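Local atomic coordinates of ileal bile acid-binding protein (Danio rerio, PDB entry 3ELX), a protein that binds bile acids such as cholate and, as a member of the fatty-acid binding protein family, probably carries lipids in the cytoplasm. Residues D49-W53 and T64-V69. Numbering follows the deposited sequence.
Sequences DDFTW and TNKFIV. With EDO (1,2-ethanediol), chain B.
In the antiparallel β-hairpin of strands 50-57 and 61-68, part of the β-barrel of a fatty-acid binding protein, Phe51 pairs with Phe67 and Trp53 with Asn65 as hydrogen-bonded pairs. Phe51 N reaches Phe67 O at 2.9 Å, while Trp53 N meets Asn65 O at 2.8 Å; both bonds are returned. Beyond the strand, Val69 N still bonds to Asp49 O.

The aromatic side chains carry the inner face. With chi1 at 58°, Phe67 has its CG wedged between its own backbone N and carbonyl carbon, a torsion that folds the ring across the neighbouring strand. Phe51 CB sits over one face of that ring, 3.8 Å from its centroid, a CH-pi contact. The phenyl planes are only 14° from parallel, but their lateral offset leaves little shared area. Val69 CG2 extends the apolar surface, 3.8 Å from Phe51 CE1, and Trp53 CE3 comes to the edge of the Phe67 ring at CZ. A 1,2-ethanediol, probably from the crystallisation liquor, lies over one indole face, its O2 accepting a bond from Asn65 ND2 (3.2 Å). Replacing Trp53 by an alanine would probably open a gap beside the Phe67 edge and Leu94.

On the other face, Thr52 OG1 and CG2 lie alongside Lys66 CG, and a water donates to Asp50 OD1 and Phe51 O while weakly accepting from Lys66 NZ.

Trp53 also approaches Gln55 and Leu94, which contact cholate when it is bound; none is bound to this chain. Strand 41-47 flanks Phe51 and Trp53; on the hairpin's other side, Asn65 OD1 bonds to Glu76 N, and Phe67 packs on Met75 of strand 73-76.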
ATOM      1  N   ASP A  49       6.299   1.737 -16.681  1.00  9.41           N
ATOM      2  CA  ASP A  49       5.355   2.584 -15.948  1.00  9.82           C
ATOM      3  C   ASP A  49       4.048   1.857 -15.636  1.00  9.45           C
ATOM      4  O   ASP A  49       3.205   2.374 -14.900  1.00  9.89           O
ATOM      5  CB  ASP A  49       5.015   3.830 -16.761  1.00 10.53           C
ATOM      6  CG  ASP A  49       6.192   4.779 -16.909  1.00 12.48           C
ATOM      7  OD1 ASP A  49       6.166   5.599 -17.847  1.00 16.03           O
ATOM      8  OD2 ASP A  49       7.129   4.696 -16.084  1.00 15.94           O
ATOM      9  N   ASP A  50       3.892   0.661 -16.204  1.00  9.42           N
ATOM     10  CA  ASP A  50       2.659  -0.117 -16.079  1.00  9.89           C
ATOM     11  C   ASP A  50       2.746  -1.088 -14.901  1.00  9.84           C
ATOM     12  O   ASP A  50       3.535  -2.040 -14.928  1.00  9.84           O
ATOM     13  CB  ASP A  50       2.435  -0.854 -17.407  1.00 10.62           C
ATOM     14  CG  ASP A  50       1.163  -1.683 -17.433  1.00 13.99           C
ATOM     15  OD1 ASP A  50       0.763  -2.232 -16.389  1.00 16.34           O
ATOM     16  OD2 ASP A  50       0.593  -1.825 -18.544  1.00 18.27           O
ATOM     17  N   PHE A  51       1.932  -0.852 -13.870  1.00  9.43           N
ATOM     18  CA  PHE A  51       1.937  -1.695 -12.662  1.00  9.14           C
ATOM     19  C   PHE A  51       0.638  -2.459 -12.486  1.00  9.57           C
ATOM     20  O   PHE A  51      -0.445  -1.926 -12.742  1.00  9.93           O
ATOM     21  CB  PHE A  51       2.089  -0.848 -11.395  1.00  9.37           C
ATOM     22  CG  PHE A  51       3.461  -0.299 -11.172  1.00  8.51           C
ATOM     23  CD1 PHE A  51       3.892   0.826 -11.866  1.00  9.76           C
ATOM     24  CD2 PHE A  51       4.308  -0.879 -10.223  1.00 10.61           C
ATOM     25  CE1 PHE A  51       5.154   1.355 -11.651  1.00  9.75           C
ATOM     26  CE2 PHE A  51       5.583  -0.346  -9.994  1.00 10.91           C
ATOM     27  CZ  PHE A  51       6.003   0.767 -10.703  1.00 11.17           C
ATOM     28  N   THR A  52       0.758  -3.700 -12.018  1.00  9.48           N
ATOM     29  CA  THR A  52      -0.377  -4.451 -11.479  1.00  9.86           C
ATOM     30  C   THR A  52       0.012  -4.795 -10.051  1.00 10.06           C
ATOM     31  O   THR A  52       1.004  -5.498  -9.824  1.00 10.08           O
ATOM     32  CB  THR A  52      -0.651  -5.744 -12.269  1.00 10.48           C
ATOM     33  OG1 THR A  52      -0.870  -5.424 -13.648  1.00 12.29           O
ATOM     34  CG2 THR A  52      -1.876  -6.476 -11.704  1.00 11.76           C
ATOM     35  N   TRP A  53      -0.772  -4.302  -9.102  1.00  9.79           N
ATOM     36  CA  TRP A  53      -0.384  -4.333  -7.696  1.00 10.14           C
ATOM     37  C   TRP A  53      -1.471  -5.064  -6.927  1.00 10.24           C
ATOM     38  O   TRP A  53      -2.585  -4.574  -6.819  1.00 10.44           O
ATOM     39  CB  TRP A  53      -0.265  -2.891  -7.204  1.00 10.77           C
ATOM     40  CG  TRP A  53       0.521  -2.732  -5.948  1.00 11.00           C
ATOM     41  CD1 TRP A  53       0.174  -3.153  -4.694  1.00 12.09           C
ATOM     42  CD2 TRP A  53       1.797  -2.090  -5.822  1.00 10.54           C
ATOM     43  NE1 TRP A  53       1.159  -2.809  -3.792  1.00 12.80           N
ATOM     44  CE2 TRP A  53       2.163  -2.158  -4.462  1.00 12.05           C
ATOM     45  CE3 TRP A  53       2.659  -1.452  -6.727  1.00 11.70           C
ATOM     46  CZ2 TRP A  53       3.355  -1.611  -3.981  1.00 13.02           C
ATOM     47  CZ3 TRP A  53       3.854  -0.921  -6.251  1.00 12.12           C
ATOM     48  CH2 TRP A  53       4.188  -1.010  -4.888  1.00 12.80           C
ATOM     49  N   THR A  64      -6.666  -5.567  -6.131  1.00 12.77           N
ATOM     50  CA  THR A  64      -5.769  -5.369  -7.266  1.00 13.20           C
ATOM     51  C   THR A  64      -5.961  -3.987  -7.865  1.00 13.01           C
ATOM     52  O   THR A  64      -7.083  -3.587  -8.200  1.00 13.08           O
ATOM     53  CB  THR A  64      -6.003  -6.433  -8.355  1.00 14.01           C
ATOM     54  OG1 THR A  64      -5.797  -7.726  -7.788  1.00 16.29           O
ATOM     55  CG2 THR A  64      -5.030  -6.264  -9.512  1.00 14.74           C
ATOM     56  N   ASN A  65      -4.858  -3.264  -7.984  1.00 12.29           N
ATOM     57  CA  ASN A  65      -4.850  -1.980  -8.668  1.00 12.19           C
ATOM     58  C   ASN A  65      -3.936  -2.049  -9.861  1.00 11.98           C
ATOM     59  O   ASN A  65      -2.792  -2.485  -9.749  1.00 12.42           O
ATOM     60  CB  ASN A  65      -4.425  -0.855  -7.731  1.00 13.10           C
ATOM     61  CG  ASN A  65      -5.588  -0.317  -6.929  1.00 13.98           C
ATOM     62  OD1 ASN A  65      -6.632  -0.005  -7.494  1.00 17.90           O
ATOM     63  ND2 ASN A  65      -5.426  -0.235  -5.618  1.00 16.15           N
ATOM     64  N   LYS A  66      -4.476  -1.648 -11.008  1.00 11.60           N
ATOM     65  CA  LYS A  66      -3.712  -1.545 -12.243  1.00 11.56           C
ATOM     66  C   LYS A  66      -3.635  -0.074 -12.606  1.00 11.48           C
ATOM     67  O   LYS A  66      -4.665   0.611 -12.747  1.00 12.32           O
ATOM     68  CB  LYS A  66      -4.373  -2.340 -13.370  1.00 11.88           C
ATOM     69  CG  LYS A  66      -4.360  -3.829 -13.120  1.00 14.71           C
ATOM     70  CD  LYS A  66      -5.282  -4.567 -14.076  1.00 20.43           C
ATOM     71  CE  LYS A  66      -4.526  -5.192 -15.240  1.00 23.49           C
ATOM     72  NZ  LYS A  66      -3.839  -4.190 -16.099  1.00 25.98           N
ATOM     73  N   PHE A  67      -2.408   0.422 -12.705  1.00 10.48           N
ATOM     74  CA  PHE A  67      -2.203   1.828 -13.024  1.00 10.36           C
ATOM     75  C   PHE A  67      -0.983   2.023 -13.895  1.00 10.19           C
ATOM     76  O   PHE A  67      -0.069   1.194 -13.884  1.00 10.71           O
ATOM     77  CB  PHE A  67      -2.109   2.683 -11.753  1.00 10.88           C
ATOM     78  CG  PHE A  67      -1.008   2.275 -10.809  1.00 11.10           C
ATOM     79  CD1 PHE A  67      -1.264   1.381  -9.765  1.00 11.13           C
ATOM     80  CD2 PHE A  67       0.285   2.800 -10.943  1.00 11.27           C
ATOM     81  CE1 PHE A  67      -0.238   0.999  -8.869  1.00 11.48           C
ATOM     82  CE2 PHE A  67       1.308   2.436 -10.050  1.00 11.88           C
ATOM     83  CZ  PHE A  67       1.052   1.537  -9.020  1.00 11.20           C
ATOM     84  N   ILE A  68      -0.988   3.103 -14.667  1.00  9.30           N
ATOM     85  CA  ILE A  68       0.195   3.517 -15.423  1.00  8.97           C
ATOM     86  C   ILE A  68       0.643   4.846 -14.844  1.00  8.92           C
ATOM     87  O   ILE A  68      -0.140   5.801 -14.782  1.00  8.70           O
ATOM     88  CB  ILE A  68      -0.103   3.647 -16.940  1.00  9.09           C
ATOM     89  CG1 ILE A  68      -0.518   2.276 -17.492  1.00 10.67           C
ATOM     90  CG2 ILE A  68       1.119   4.208 -17.682  1.00  9.40           C
ATOM     91  CD1 ILE A  68      -1.133   2.325 -18.873  1.00 13.78           C
ATOM     92  N   VAL A  69       1.891   4.905 -14.397  1.00  9.38           N
ATOM     93  CA  VAL A  69       2.404   6.147 -13.811  1.00 10.06           C
ATOM     94  C   VAL A  69       2.211   7.300 -14.800  1.00 10.11           C
ATOM     95  O   VAL A  69       2.522   7.170 -15.985  1.00  9.45           O
ATOM     96  CB  VAL A  69       3.880   6.014 -13.408  1.00 10.64           C
ATOM     97  CG1 VAL A  69       4.418   7.331 -12.824  1.00 12.30           C
ATOM     98  CG2 VAL A  69       4.042   4.882 -12.400  1.00 12.23           C
TER
HETATM   99  C1  EDO B 200      -0.634   0.117  -2.930  1.00 25.68           C
HETATM  100  O1  EDO B 200      -0.977   1.009  -2.163  1.00 27.14           O
HETATM  101  C2  EDO B 200      -1.200   0.044  -4.327  1.00 24.60           C
HETATM  102  O2  EDO B 200      -2.533  -0.486  -4.281  1.00 24.57           O
HETATM  103  O   HOH W   1       3.979   6.824 -18.214  1.00 27.94           O
HETATM  104  O   HOH W   2      -1.583  -1.980 -15.254  1.00 30.00           O